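Local coordinates for protein-glutamate methylesterase/protein-glutamine glutaminase (Thermotoga maritima, PDB 3SFT) that probably hydrolyses the methyl esters of glutamates in chemoreceptors and deamidates specific receptor glutamines, caught here as its C-terminal catalytic domain, at residues I128-T133 with E187-L192; K141-V146 with G151-E156. One frame throughout, in Å; residues are numbered along the deposited sequence.

Overall arrangement
Two helices lie on opposite faces of the central parallel sheet in this methylesterase domain. In contact 1 the C-terminal helix 185-192 packs on strand 127-131, and in contact 2 helix 140-148 packs on strand 152-156. The two strands are neighbours in the sheet, and contact 2 is nested within the chain loop that contact 1 closes; the centres of the two contacts are about 10 Å apart. Ala129 O and Ile154 N, 2.7 Å apart, join the strands, while Ile154 CD1 comes within 3.9 Å of Leu189 CD2. Contact 1 lies away from the predicted catalytic residues; in contact 2 the side chain of Ala143 is about 10 Å from that of Asp138, one of them.

Contact 1 of 2, residues I128-T133 with E187-L192; sequences IAVILT and EKLIEL
Ile128 reaches two leucines of the C-terminal helix with two different branches. Its CG2 methyl, held anti to the backbone N (chi1 of CG1 is -65°), meets Leu189 CD2 at 3.9 Å. CD1, at the far end of the extended ethyl arm, comes to Leu192 CB at 4.1 Å. Both leucine side chains run across the isoleucine at a slant. Val130, two residues on and on the same face of the strand, adds a third apolar touch, its CG2 lying 4.2 Å from Leu189 CD2. One methyl of Leu189 therefore serves both strand side chains, while Leu192 meets the strand through the base of its side chain.

Helical segment 187-192 runs almost exactly antiparallel to strand segment 128-131, at 174°, with the two axes 11.3 Å apart, as expected of a helix covering a parallel sheet in a modified doubly wound alpha/beta fold. Helix 185-192 follows the edge strand 178-180 and reaches back over strand 152-156, where Leu192 touches Thr152. Val130 in turn packs against Val10 and Ile12 of strand 9-14.

Polar interactions do not bridge the two segments. Within the helix, Lys188 NZ forms a salt bridge with Glu191 OE2 at 2.8 Å, approaching from the anti side of the carboxylate and 33° out of its plane; the Lys188 side chain also touches Tyr178. Leu192 O accepts a hydrogen bond from Lys8 NZ close to the chain end.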
loop_
_atom_site.group_PDB
_atom_site.type_symbol
_atom_site.label_atom_id
_atom_site.label_comp_id
_atom_site.label_asym_id
_atom_site.label_seq_id
_atom_site.Cartn_x
_atom_site.Cartn_y
_atom_site.Cartn_z
ATOM N N ILE A 128 6.596 -2.423 -5.602
ATOM C CA ILE A 128 7.201 -1.749 -4.463
ATOM C C ILE A 128 6.204 -1.835 -3.308
ATOM O O ILE A 128 5.061 -1.399 -3.447
ATOM C CB ILE A 128 7.496 -0.259 -4.762
ATOM C CG1 ILE A 128 8.554 -0.129 -5.863
ATOM C CG2 ILE A 128 7.986 0.443 -3.497
ATOM C CD1 ILE A 128 8.862 1.328 -6.258
ATOM N N ALA A 129 6.619 -2.445 -2.199
ATOM C CA ALA A 129 5.759 -2.580 -1.021
ATOM C C ALA A 129 6.242 -1.658 0.090
ATOM O O ALA A 129 7.445 -1.516 0.309
ATOM C CB ALA A 129 5.744 -4.027 -0.525
ATOM N N VAL A 130 5.297 -1.025 0.777
ATOM C CA VAL A 130 5.609 -0.122 1.878
ATOM C C VAL A 130 4.761 -0.537 3.075
ATOM O O VAL A 130 3.539 -0.434 3.042
ATOM C CB VAL A 130 5.291 1.359 1.521
ATOM C CG1 VAL A 130 5.734 2.274 2.654
ATOM C CG2 VAL A 130 5.992 1.760 0.232
ATOM N N ILE A 131 5.411 -1.025 4.124
ATOM C CA ILE A 131 4.694 -1.462 5.312
ATOM C C ILE A 131 4.906 -0.453 6.424
ATOM O O ILE A 131 6.007 -0.301 6.953
ATOM C CB ILE A 131 5.146 -2.871 5.747
ATOM C CG1 ILE A 131 5.009 -3.838 4.568
ATOM C CG2 ILE A 131 4.332 -3.352 6.939
ATOM C CD1 ILE A 131 3.613 -3.895 3.975
ATOM N N LEU A 132 3.827 0.237 6.764
ATOM C CA LEU A 132 3.846 1.271 7.786
ATOM C C LEU A 132 3.410 0.794 9.163
ATOM O O LEU A 132 3.044 -0.369 9.355
ATOM C CB LEU A 132 2.938 2.429 7.353
ATOM C CG LEU A 132 3.201 3.007 5.960
ATOM C CD1 LEU A 132 2.248 4.176 5.700
ATOM C CD2 LEU A 132 4.651 3.463 5.860
ATOM N N THR A 133 3.447 1.743 10.096
ATOM C CA THR A 133 3.054 1.596 11.491
ATOM C C THR A 133 1.769 0.792 11.634
ATOM O O THR A 133 0.874 0.891 10.791
ATOM C CB THR A 133 2.818 3.007 12.105
ATOM O OG1 THR A 133 2.283 2.891 13.427
ATOM C CG2 THR A 133 1.851 3.812 11.237
ATOM N N GLU A 187 10.719 10.488 -0.527
ATOM C CA GLU A 187 11.972 10.758 -1.230
ATOM C C GLU A 187 12.529 9.484 -1.839
ATOM O O GLU A 187 12.998 9.490 -2.975
ATOM C CB GLU A 187 12.990 11.395 -0.273
ATOM C CG GLU A 187 12.424 12.621 0.463
ATOM C CD GLU A 187 13.322 13.160 1.571
ATOM O OE1 GLU A 187 13.067 14.299 2.016
ATOM O OE2 GLU A 187 14.257 12.455 2.010
ATOM N N LYS A 188 12.448 8.388 -1.090
ATOM C CA LYS A 188 12.937 7.105 -1.572
ATOM C C LYS A 188 12.073 6.624 -2.737
ATOM O O LYS A 188 12.596 6.119 -3.731
ATOM C CB LYS A 188 12.952 6.077 -0.438
ATOM C CG LYS A 188 13.440 4.691 -0.839
ATOM C CD LYS A 188 14.815 4.720 -1.499
ATOM C CE LYS A 188 15.902 5.183 -0.546
ATOM N NZ LYS A 188 17.244 5.104 -1.187
ATOM N N LEU A 189 10.756 6.803 -2.621
ATOM C CA LEU A 189 9.830 6.388 -3.675
ATOM C C LEU A 189 10.121 7.139 -4.971
ATOM O O LEU A 189 10.160 6.539 -6.047
ATOM C CB LEU A 189 8.368 6.609 -3.254
ATOM C CG LEU A 189 7.825 5.685 -2.155
ATOM C CD1 LEU A 189 6.365 6.022 -1.845
ATOM C CD2 LEU A 189 7.968 4.229 -2.593
ATOM N N ILE A 190 10.352 8.444 -4.854
ATOM C CA ILE A 190 10.653 9.286 -6.007
ATOM C C ILE A 190 11.911 8.819 -6.744
ATOM O O ILE A 190 11.964 8.880 -7.972
ATOM C CB ILE A 190 10.776 10.781 -5.595
ATOM C CG1 ILE A 190 9.394 11.321 -5.225
ATOM C CG2 ILE A 190 11.375 11.622 -6.736
ATOM C CD1 ILE A 190 9.421 12.683 -4.589
ATOM N N GLU A 191 12.906 8.321 -6.014
ATOM C CA GLU A 191 14.118 7.854 -6.679
ATOM C C GLU A 191 14.066 6.399 -7.151
ATOM O O GLU A 191 14.858 5.994 -7.998
ATOM C CB GLU A 191 15.377 8.148 -5.851
ATOM C CG GLU A 191 15.374 7.653 -4.422
ATOM C CD GLU A 191 16.636 8.056 -3.666
ATOM O OE1 GLU A 191 16.933 9.271 -3.584
ATOM O OE2 GLU A 191 17.333 7.158 -3.147
ATOM N N LEU A 192 13.109 5.626 -6.648
ATOM C CA LEU A 192 12.980 4.229 -7.067
ATOM C C LEU A 192 12.164 4.079 -8.349
ATOM O O LEU A 192 12.405 3.164 -9.131
ATOM C CB LEU A 192 12.357 3.367 -5.965
ATOM C CG LEU A 192 13.144 3.111 -4.677
ATOM C CD1 LEU A 192 12.335 2.189 -3.790
ATOM C CD2 LEU A 192 14.499 2.491 -4.978
#

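Contact 2 of 2, residues K141-V146 with G151-E156; sequences KGAFKV and GTVIAE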
loop_
_atom_site.group_PDB
_atom_site.type_symbol
_atom_site.label_atom_id
_atom_site.label_comp_id
_atom_site.label_asym_id
_atom_site.label_seq_id
_atom_site.Cartn_x
_atom_site.Cartn_y
_atom_site.Cartn_z
ATOM N N LYS A 141 3.640 -11.593 4.963
ATOM C CA LYS A 141 3.511 -12.598 3.913
ATOM C C LYS A 141 3.479 -11.901 2.557
ATOM O O LYS A 141 4.051 -12.394 1.586
ATOM C CB LYS A 141 2.265 -13.463 4.124
ATOM C CG LYS A 141 2.343 -14.303 5.396
ATOM C CD LYS A 141 1.080 -15.124 5.636
ATOM C CE LYS A 141 0.916 -16.229 4.601
ATOM N NZ LYS A 141 -0.276 -17.080 4.885
ATOM N N GLY A 142 2.846 -10.731 2.506
ATOM C CA GLY A 142 2.796 -9.974 1.270
ATOM C C GLY A 142 4.200 -9.531 0.867
ATOM O O GLY A 142 4.531 -9.510 -0.318
ATOM N N ALA A 143 5.033 -9.199 1.855
ATOM C CA ALA A 143 6.405 -8.770 1.590
ATOM C C ALA A 143 7.197 -9.956 1.049
ATOM O O ALA A 143 8.068 -9.799 0.191
ATOM C CB ALA A 143 7.056 -8.216 2.855
ATOM N N PHE A 144 6.876 -11.145 1.550
ATOM C CA PHE A 144 7.522 -12.371 1.096
ATOM C C PHE A 144 7.296 -12.525 -0.409
ATOM O O PHE A 144 8.242 -12.743 -1.169
ATOM C CB PHE A 144 6.950 -13.587 1.838
ATOM C CG PHE A 144 7.127 -14.880 1.093
ATOM C CD1 PHE A 144 8.383 -15.463 0.970
ATOM C CD2 PHE A 144 6.047 -15.477 0.450
ATOM C CE1 PHE A 144 8.562 -16.620 0.211
ATOM C CE2 PHE A 144 6.218 -16.636 -0.311
ATOM C CZ PHE A 144 7.480 -17.204 -0.431
ATOM N N LYS A 145 6.037 -12.408 -0.826
ATOM C CA LYS A 145 5.671 -12.526 -2.237
ATOM C C LYS A 145 6.394 -11.499 -3.104
ATOM O O LYS A 145 6.908 -11.832 -4.170
ATOM C CB LYS A 145 4.155 -12.375 -2.419
ATOM C CG LYS A 145 3.401 -13.696 -2.599
ATOM C CD LYS A 145 3.269 -14.487 -1.295
ATOM C CE LYS A 145 2.331 -13.817 -0.291
ATOM N NZ LYS A 145 0.877 -14.050 -0.559
ATOM N N VAL A 146 6.434 -10.255 -2.630
ATOM C CA VAL A 146 7.097 -9.170 -3.340
ATOM C C VAL A 146 8.557 -9.519 -3.576
ATOM O O VAL A 146 9.048 -9.411 -4.701
ATOM C CB VAL A 146 6.977 -7.828 -2.568
ATOM C CG1 VAL A 146 7.850 -6.753 -3.213
ATOM C CG2 VAL A 146 5.525 -7.364 -2.554
ATOM N N GLY A 151 10.713 -7.877 -6.340
ATOM C CA GLY A 151 10.274 -6.527 -6.035
ATOM C C GLY A 151 11.094 -5.890 -4.922
ATOM O O GLY A 151 12.060 -6.483 -4.429
ATOM N N THR A 152 10.674 -4.704 -4.495
ATOM C CA THR A 152 11.365 -3.946 -3.459
ATOM C C THR A 152 10.445 -3.678 -2.264
ATOM O O THR A 152 9.267 -3.366 -2.431
ATOM C CB THR A 152 11.875 -2.602 -4.041
ATOM O OG1 THR A 152 12.836 -2.864 -5.076
ATOM C CG2 THR A 152 12.518 -1.744 -2.957
ATOM N N VAL A 153 11.003 -3.756 -1.061
ATOM C CA VAL A 153 10.221 -3.549 0.154
ATOM C C VAL A 153 10.770 -2.465 1.081
ATOM O O VAL A 153 11.968 -2.405 1.360
ATOM C CB VAL A 153 10.086 -4.870 0.945
ATOM C CG1 VAL A 153 9.362 -4.639 2.264
ATOM C CG2 VAL A 153 9.366 -5.911 0.105
ATOM N N ILE A 154 9.871 -1.608 1.553
ATOM C CA ILE A 154 10.223 -0.536 2.468
ATOM C C ILE A 154 9.415 -0.689 3.754
ATOM O O ILE A 154 8.195 -0.842 3.719
ATOM C CB ILE A 154 9.921 0.851 1.860
ATOM C CG1 ILE A 154 10.771 1.084 0.612
ATOM C CG2 ILE A 154 10.198 1.939 2.880
ATOM C CD1 ILE A 154 10.354 2.312 -0.194
ATOM N N ALA A 155 10.108 -0.693 4.887
ATOM C CA ALA A 155 9.454 -0.803 6.186
ATOM C C ALA A 155 9.639 0.515 6.921
ATOM O O ALA A 155 10.708 1.124 6.845
ATOM C CB ALA A 155 10.055 -1.936 6.991
ATOM N N GLU A 156 8.593 0.967 7.603
ATOM C CA GLU A 156 8.666 2.216 8.344
ATOM C C GLU A 156 9.504 2.054 9.611
ATOM O O GLU A 156 9.334 1.095 10.371
ATOM C CB GLU A 156 7.267 2.737 8.693
ATOM C CG GLU A 156 7.286 4.115 9.388
ATOM C CD GLU A 156 5.896 4.682 9.675
ATOM O OE1 GLU A 156 4.890 4.004 9.402
ATOM O OE2 GLU A 156 5.807 5.818 10.185
#
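Val146 and Val153 meet methyl to methyl, Val146 CG1 lying 3.7 Å from Val153 CG2. That same CG1, anti to its own backbone N (chi1 171°), presses on the backbone where the loop enters the strand as well, 3.7 Å from both Gly151 CA and Thr152 N, so that it rests on bare backbone as much as on a side chain. Val153 CG2 extends the apolar patch to the preceding helical turn, where it approaches Ala143 CB at 4.3 Å and Ala143 O at 4.1 Å.

Helix 140-148 is the crossover of the beta-alpha-beta unit that begins with strand 127-131 and ends with strand 152-156. Its segment 141-146 runs 148° from the direction of strand 152-156, with an axis separation of 8.4 Å. Val146 also packs on Thr127 and Ala129 of the first strand and on Leu116 of helix 112-123, which places it between the sheet and a second helix.

The turn from helix to strand is closed by one backbone hydrogen bond, from Gly151 N to Val146 O, 2.8 Å long. Its N-H...O angle is 148°, with the donor tilted away from the carbonyl plane. The bond spans from residue i to residue i+5 over the end of the helix. Gly151 O in turn accepts a bond from Lys147 NZ, and Asp177 OD2 receives one from Val153 N.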